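Local coordinates for glycosyl hydrolase family 2, TIM barrel domain protein (Faecalibacterium prausnitzii A2-165, PDB 6ED2) that probably hydrolyses beta-D-glucuronides, as a gut bacterial beta-glucuronidase of glycosyl hydrolase family 2, at residues A264-V269 against L308-P313. Sequence-based numbering, arbitrary orientation.
Sequences ARLWNV and LLNGSP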
loop_
_atom_site.group_PDB
_atom_site.type_symbol
_atom_site.label_atom_id
_atom_site.label_comp_id
_atom_site.label_asym_id
_atom_site.label_seq_id
_atom_site.Cartn_x
_atom_site.Cartn_y
_atom_site.Cartn_z
ATOM N N ALA A 264 16.681 -50.715 -1.631
ATOM C CA ALA A 264 15.661 -49.746 -1.269
ATOM C C ALA A 264 16.024 -48.360 -1.778
ATOM O O ALA A 264 17.164 -47.909 -1.629
ATOM C CB ALA A 264 15.498 -49.716 0.250
ATOM N N ARG A 265 15.049 -47.693 -2.390
ATOM C CA ARG A 265 15.170 -46.281 -2.741
ATOM C C ARG A 265 14.721 -45.466 -1.536
ATOM O O ARG A 265 13.549 -45.507 -1.141
ATOM C CB ARG A 265 14.349 -45.954 -3.984
ATOM C CG ARG A 265 14.624 -46.908 -5.138
ATOM C CD ARG A 265 14.021 -46.405 -6.426
ATOM N NE ARG A 265 14.537 -45.086 -6.777
ATOM C CZ ARG A 265 14.249 -44.452 -7.910
ATOM N NH1 ARG A 265 13.446 -45.020 -8.805
ATOM N NH2 ARG A 265 14.761 -43.250 -8.148
ATOM N N LEU A 266 15.659 -44.745 -0.943
ATOM C CA LEU A 266 15.417 -44.069 0.317
ATOM C C LEU A 266 14.701 -42.741 0.102
ATOM O O LEU A 266 14.913 -42.042 -0.893
ATOM C CB LEU A 266 16.739 -43.838 1.046
ATOM C CG LEU A 266 17.520 -45.092 1.427
ATOM C CD1 LEU A 266 18.706 -44.719 2.324
ATOM C CD2 LEU A 266 16.617 -46.122 2.116
ATOM N N TRP A 267 13.848 -42.407 1.060
ATOM C CA TRP A 267 13.218 -41.102 1.132
ATOM C C TRP A 267 14.214 -40.087 1.687
ATOM O O TRP A 267 14.835 -40.322 2.726
ATOM C CB TRP A 267 11.978 -41.212 2.016
ATOM C CG TRP A 267 11.090 -40.028 2.083
ATOM C CD1 TRP A 267 9.883 -39.860 1.446
ATOM C CD2 TRP A 267 11.280 -38.866 2.899
ATOM N NE1 TRP A 267 9.324 -38.647 1.799
ATOM C CE2 TRP A 267 10.166 -38.017 2.686
ATOM C CE3 TRP A 267 12.290 -38.452 3.777
ATOM C CZ2 TRP A 267 10.041 -36.784 3.319
ATOM C CZ3 TRP A 267 12.161 -37.229 4.411
ATOM C CH2 TRP A 267 11.044 -36.408 4.183
ATOM N N ASN A 268 14.372 -38.963 0.991
ATOM C CA ASN A 268 15.368 -37.963 1.344
ATOM C C ASN A 268 14.797 -36.557 1.223
ATOM O O ASN A 268 13.811 -36.324 0.520
ATOM C CB ASN A 268 16.598 -38.089 0.455
ATOM C CG ASN A 268 17.763 -38.668 1.191
ATOM O OD1 ASN A 268 18.258 -38.071 2.167
ATOM N ND2 ASN A 268 18.204 -39.845 0.758
ATOM N N VAL A 269 15.454 -35.610 1.904
ATOM C CA VAL A 269 15.056 -34.210 1.838
ATOM C C VAL A 269 15.067 -33.749 0.389
ATOM O O VAL A 269 16.064 -33.921 -0.322
ATOM C CB VAL A 269 15.994 -33.343 2.696
ATOM C CG1 VAL A 269 16.005 -31.896 2.189
ATOM C CG2 VAL A 269 15.557 -33.366 4.119
ATOM N N LEU A 308 20.370 -36.536 12.143
ATOM C CA LEU A 308 20.822 -37.466 11.113
ATOM C C LEU A 308 19.619 -38.046 10.375
ATOM O O LEU A 308 18.773 -38.719 10.981
ATOM C CB LEU A 308 21.668 -38.586 11.708
ATOM C CG LEU A 308 23.035 -38.175 12.273
ATOM C CD1 LEU A 308 23.826 -39.426 12.662
ATOM C CD2 LEU A 308 23.816 -37.318 11.281
ATOM N N LEU A 309 19.559 -37.787 9.073
ATOM C CA LEU A 309 18.557 -38.349 8.181
ATOM C C LEU A 309 19.257 -39.363 7.291
ATOM O O LEU A 309 20.148 -38.995 6.518
ATOM C CB LEU A 309 17.896 -37.257 7.333
ATOM C CG LEU A 309 16.930 -37.715 6.233
ATOM C CD1 LEU A 309 15.755 -38.460 6.817
ATOM C CD2 LEU A 309 16.437 -36.514 5.443
ATOM N N ASN A 310 18.850 -40.629 7.390
ATOM C CA ASN A 310 19.538 -41.712 6.684
ATOM C C ASN A 310 21.039 -41.682 6.969
ATOM O O ASN A 310 21.866 -41.930 6.094
ATOM C CB ASN A 310 19.266 -41.648 5.183
ATOM C CG ASN A 310 17.784 -41.745 4.867
ATOM O OD1 ASN A 310 17.036 -42.380 5.606
ATOM N ND2 ASN A 310 17.352 -41.102 3.788
ATOM N N GLY A 311 21.392 -41.354 8.209
ATOM C CA GLY A 311 22.780 -41.350 8.619
ATOM C C GLY A 311 23.589 -40.152 8.174
ATOM O O GLY A 311 24.800 -40.143 8.401
ATOM N N SER A 312 22.969 -39.143 7.548
ATOM C CA SER A 312 23.670 -37.925 7.157
ATOM C C SER A 312 23.070 -36.703 7.847
ATOM O O SER A 312 21.846 -36.601 7.974
ATOM C CB SER A 312 23.625 -37.712 5.639
ATOM O OG SER A 312 24.698 -38.382 5.014
ATOM N N PRO A 313 23.900 -35.759 8.289
ATOM C CA PRO A 313 23.378 -34.605 9.032
ATOM C C PRO A 313 22.620 -33.639 8.136
ATOM O O PRO A 313 22.967 -33.441 6.970
ATOM C CB PRO A 313 24.639 -33.955 9.617
ATOM C CG PRO A 313 25.747 -34.388 8.695
ATOM C CD PRO A 313 25.374 -35.754 8.190
#
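The side-chain amide of N310 donates from ND2 to the backbone O of W267 over 2.8 Å, with an N-H...O angle of 151°. N310 occupies the first corner of a type I' turn, L309 to S312, that closes the hairpin of strands 306-309 and 312-320; the latter strand continues into the TIM barrel. W267 belongs to the loop joining strands 256-262 and 275-283 of the preceding beta domain, so the bond spans the junction of the two domains. The acceptor lies close to the N310 amide plane, while the donor sits 34° off the W267 carbonyl plane. OD1 of the same amide accepts from the backbone N of T299; with both ends bonded, the group is held against flipping. L266 passes alongside in the opposite direction, its CD1 4.0 Å from N310 CG.

Apolar contact is carried by one methyl of L309. Chi1 of 173° carries the L309 branch away from its backbone N, and CD2 ends 3.5 Å from V269 CG2. The same methyl approaches the W267 indole obliquely, 4.5 Å from CZ3, while W267 NE1 donates to the backbone O of D368 in the barrel domain. The turn itself is closed in both directions: S312 N donates to L309 O at 3.0 Å, and L309 N to S312 O at 2.8 Å.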